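Pseudouridine synthase (Pyrococcus abyssi, PDB 2AUS) probably isomerises uridine to pseudouridine in RNA, as the Cbf5 member of the TruB family with a PUA domain. Local coordinates at residues Trp31-Leu42 with Pro326-Trp334. Sequence-based numbering, arbitrary orientation.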
# COMPACT_ATOMS: atom_id res chain seq x y z
N TRP A 31 -29.49 37.36 2.42
CA TRP A 31 -28.04 37.36 2.53
C TRP A 31 -27.51 36.12 3.23
O TRP A 31 -27.96 35.77 4.32
CB TRP A 31 -27.57 38.62 3.26
CG TRP A 31 -27.85 39.88 2.49
CD1 TRP A 31 -28.24 39.97 1.18
CD2 TRP A 31 -27.72 41.22 2.96
NE1 TRP A 31 -28.36 41.29 0.80
CE2 TRP A 31 -28.04 42.08 1.88
CE3 TRP A 31 -27.36 41.79 4.19
CZ2 TRP A 31 -28.01 43.47 1.99
CZ3 TRP A 31 -27.33 43.18 4.30
CH2 TRP A 31 -27.65 44.00 3.20
N GLY A 32 -26.56 35.45 2.59
CA GLY A 32 -26.00 34.25 3.18
C GLY A 32 -26.93 33.05 3.10
O GLY A 32 -27.86 33.03 2.30
N PHE A 33 -26.66 32.05 3.93
CA PHE A 33 -27.45 30.83 3.95
C PHE A 33 -27.36 30.15 5.30
O PHE A 33 -26.38 30.33 6.02
CB PHE A 33 -26.92 29.79 2.96
CG PHE A 33 -26.72 30.28 1.57
CD1 PHE A 33 -27.67 30.03 0.58
CD2 PHE A 33 -25.54 30.94 1.22
CE1 PHE A 33 -27.46 30.45 -0.73
CE2 PHE A 33 -25.32 31.36 -0.09
CZ PHE A 33 -26.28 31.11 -1.07
N PRO A 34 -28.40 29.39 5.67
CA PRO A 34 -28.30 28.69 6.95
C PRO A 34 -27.16 27.72 6.60
O PRO A 34 -27.16 27.13 5.51
CB PRO A 34 -29.64 27.98 7.05
CG PRO A 34 -30.58 28.94 6.37
CD PRO A 34 -29.78 29.37 5.15
N PRO A 35 -26.16 27.57 7.48
CA PRO A 35 -25.01 26.69 7.23
C PRO A 35 -25.31 25.34 6.55
O PRO A 35 -24.58 24.93 5.63
CB PRO A 35 -24.42 26.50 8.63
CG PRO A 35 -24.72 27.81 9.29
CD PRO A 35 -26.15 28.08 8.86
N ASP A 36 -26.36 24.67 6.98
CA ASP A 36 -26.72 23.37 6.43
C ASP A 36 -27.62 23.42 5.20
O ASP A 36 -28.06 22.38 4.71
CB ASP A 36 -27.40 22.52 7.50
CG ASP A 36 -28.74 23.09 7.93
OD1 ASP A 36 -28.79 24.28 8.30
OD2 ASP A 36 -29.74 22.34 7.89
N LYS A 37 -27.91 24.61 4.69
CA LYS A 37 -28.77 24.75 3.53
C LYS A 37 -28.05 25.44 2.39
O LYS A 37 -28.65 26.22 1.65
CB LYS A 37 -30.03 25.55 3.89
CG LYS A 37 -30.99 24.81 4.81
CD LYS A 37 -31.63 23.63 4.08
CE LYS A 37 -32.52 22.82 5.02
NZ LYS A 37 -33.54 23.69 5.67
N ARG A 38 -26.77 25.16 2.25
CA ARG A 38 -25.99 25.78 1.19
C ARG A 38 -25.98 24.95 -0.08
O ARG A 38 -25.91 23.72 -0.03
CB ARG A 38 -24.56 26.04 1.68
CG ARG A 38 -24.51 27.10 2.79
CD ARG A 38 -23.12 27.71 2.98
NE ARG A 38 -22.28 26.88 3.83
CZ ARG A 38 -21.80 27.23 5.02
NH1 ARG A 38 -22.05 28.43 5.54
NH2 ARG A 38 -21.08 26.36 5.71
N PRO A 39 -26.09 25.60 -1.25
CA PRO A 39 -26.08 24.88 -2.53
C PRO A 39 -24.86 23.96 -2.50
O PRO A 39 -23.80 24.36 -2.03
CB PRO A 39 -25.94 26.00 -3.56
CG PRO A 39 -26.66 27.14 -2.91
CD PRO A 39 -26.20 27.06 -1.46
N ILE A 40 -25.01 22.73 -3.00
CA ILE A 40 -23.94 21.74 -2.95
C ILE A 40 -22.51 22.22 -3.23
O ILE A 40 -21.59 21.86 -2.49
CB ILE A 40 -24.25 20.52 -3.85
CG1 ILE A 40 -23.23 19.41 -3.57
CG2 ILE A 40 -24.23 20.91 -5.32
CD1 ILE A 40 -23.15 19.00 -2.10
N GLU A 41 -22.31 23.02 -4.27
CA GLU A 41 -20.97 23.53 -4.57
C GLU A 41 -20.45 24.38 -3.41
O GLU A 41 -19.31 24.21 -2.97
CB GLU A 41 -20.99 24.39 -5.83
CG GLU A 41 -21.15 23.63 -7.12
CD GLU A 41 -20.01 22.67 -7.38
OE1 GLU A 41 -18.88 22.94 -6.92
OE2 GLU A 41 -20.25 21.64 -8.06
N LEU A 42 -21.27 25.30 -2.93
CA LEU A 42 -20.88 26.16 -1.82
C LEU A 42 -20.62 25.34 -0.57
O LEU A 42 -19.69 25.61 0.18
CB LEU A 42 -21.97 27.20 -1.52
CG LEU A 42 -21.92 28.49 -2.32
CD1 LEU A 42 -23.02 29.43 -1.81
CD2 LEU A 42 -20.55 29.15 -2.16
N PRO A 326 -17.24 35.08 2.33
CA PRO A 326 -16.88 35.81 1.11
C PRO A 326 -17.53 37.20 1.14
O PRO A 326 -18.56 37.39 1.79
CB PRO A 326 -17.43 34.91 -0.00
CG PRO A 326 -18.62 34.23 0.66
CD PRO A 326 -18.08 33.91 2.04
N ARG A 327 -16.93 38.17 0.45
CA ARG A 327 -17.44 39.53 0.44
C ARG A 327 -18.84 39.71 -0.13
O ARG A 327 -19.51 40.69 0.17
CB ARG A 327 -16.49 40.44 -0.33
CG ARG A 327 -15.12 40.58 0.30
CD ARG A 327 -14.13 41.18 -0.69
NE ARG A 327 -12.77 41.16 -0.16
CZ ARG A 327 -12.12 42.24 0.27
NH1 ARG A 327 -12.70 43.43 0.24
NH2 ARG A 327 -10.88 42.12 0.74
N ASP A 328 -19.29 38.76 -0.94
CA ASP A 328 -20.58 38.83 -1.61
C ASP A 328 -21.84 38.38 -0.87
O ASP A 328 -22.95 38.74 -1.27
CB ASP A 328 -20.48 38.07 -2.94
CG ASP A 328 -21.75 38.17 -3.78
OD1 ASP A 328 -22.61 37.26 -3.66
OD2 ASP A 328 -21.88 39.17 -4.53
N TRP A 329 -21.70 37.61 0.20
CA TRP A 329 -22.87 37.14 0.93
C TRP A 329 -23.59 38.25 1.67
O TRP A 329 -24.81 38.32 1.63
CB TRP A 329 -22.49 36.01 1.89
CG TRP A 329 -22.12 34.73 1.17
CD1 TRP A 329 -21.98 34.56 -0.18
CD2 TRP A 329 -21.81 33.47 1.77
NE1 TRP A 329 -21.59 33.27 -0.45
CE2 TRP A 329 -21.47 32.58 0.73
CE3 TRP A 329 -21.76 33.00 3.10
CZ2 TRP A 329 -21.11 31.25 0.96
CZ3 TRP A 329 -21.41 31.68 3.32
CH2 TRP A 329 -21.08 30.83 2.26
N TYR A 330 -22.84 39.12 2.33
CA TYR A 330 -23.42 40.26 3.05
C TYR A 330 -22.68 41.45 2.46
O TYR A 330 -21.80 42.04 3.09
CB TYR A 330 -23.14 40.14 4.56
CG TYR A 330 -23.90 39.01 5.23
CD1 TYR A 330 -25.04 39.27 6.00
CD2 TYR A 330 -23.49 37.68 5.10
CE1 TYR A 330 -25.74 38.24 6.61
CE2 TYR A 330 -24.18 36.64 5.71
CZ TYR A 330 -25.32 36.93 6.46
OH TYR A 330 -26.04 35.92 7.03
N PRO A 331 -23.04 41.84 1.24
CA PRO A 331 -22.42 42.95 0.52
C PRO A 331 -22.50 44.34 1.12
O PRO A 331 -23.49 44.70 1.76
CB PRO A 331 -23.12 42.90 -0.83
CG PRO A 331 -24.52 42.55 -0.44
CD PRO A 331 -24.28 41.41 0.56
N LYS A 332 -21.45 45.12 0.90
CA LYS A 332 -21.45 46.51 1.32
C LYS A 332 -22.15 47.21 0.17
O LYS A 332 -21.76 47.06 -0.99
CB LYS A 332 -20.03 47.05 1.46
CG LYS A 332 -19.36 46.69 2.77
CD LYS A 332 -18.11 47.53 2.97
CE LYS A 332 -17.40 47.17 4.25
NZ LYS A 332 -16.18 48.01 4.42
N LEU A 333 -23.20 47.96 0.49
CA LEU A 333 -23.95 48.68 -0.52
C LEU A 333 -23.90 50.18 -0.22
O LEU A 333 -24.37 50.63 0.82
CB LEU A 333 -25.41 48.21 -0.52
CG LEU A 333 -25.60 46.70 -0.70
CD1 LEU A 333 -27.06 46.32 -0.46
CD2 LEU A 333 -25.16 46.31 -2.11
N TRP A 334 -23.30 50.94 -1.13
CA TRP A 334 -23.19 52.39 -0.97
C TRP A 334 -24.26 53.10 -1.79
O TRP A 334 -25.04 53.89 -1.20
CB TRP A 334 -21.79 52.88 -1.41
CG TRP A 334 -20.74 51.80 -1.44
CD1 TRP A 334 -20.57 50.84 -2.40
CD2 TRP A 334 -19.73 51.55 -0.46
NE1 TRP A 334 -19.52 50.01 -2.08
CE2 TRP A 334 -18.98 50.43 -0.89
CE3 TRP A 334 -19.37 52.18 0.75
CZ2 TRP A 334 -17.91 49.91 -0.16
CZ3 TRP A 334 -18.30 51.66 1.48
CH2 TRP A 334 -17.58 50.53 1.02
OXT TRP A 334 -24.31 52.86 -3.02
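The Trp329 indole is met by Phe33 over one face, by Leu42 at its edge and by the Arg38 chain obliquely, while Trp31, from the same segment as Phe33, packs against Tyr330, Pro331 and Leu333, giving two aromatic clusters side by side. In the first, Phe33 sends the CE2 edge of its ring down onto one indole face in a T-shaped (edge-to-face) stack, with the ring planes at 81° and the centroid of the six-membered ring 5.5 Å from that of Phe33. Pro326 CG, from the same segment as the indole, lies over the opposite face. Leu42 meets the rim in the plane of the indole, CD2 being 3.8 Å from Trp329 CZ2, and the aliphatic part of Arg38 crosses at about a right angle, with its CD 3.8 Å from Trp329 CH2. With the arginine chain bent at chi3 (-83°), the guanidinium remains near the indole, NH1 4.0 Å from Trp329 CZ3, while NH2 makes a salt bridge with Glu244.

In the second cluster, Trp31 CB makes a CH-pi contact over the face of Tyr330, 4.0 Å from the ring centroid. Pro331 CD stands almost squarely above the five-membered ring of Trp31, 8° off its normal, and Leu333 CD1 reaches Trp31 CZ2 at 3.9 Å. Between the clusters, Gly32 CA passes 3.9 Å from Tyr330 CE2.

No hydrogen bond joins the two segments directly. Glu295 instead serves both, accepting from Phe33 N and pairing with Tyr330 OH, and Lys293 bonds both Trp31 O and that hydroxyl. Apolar and aromatic contact thus joins the N-terminal DKCLD segment to the C-terminal tail, with the PUA-region turn between strands 286-291 and 296-302 bridging both through polar links.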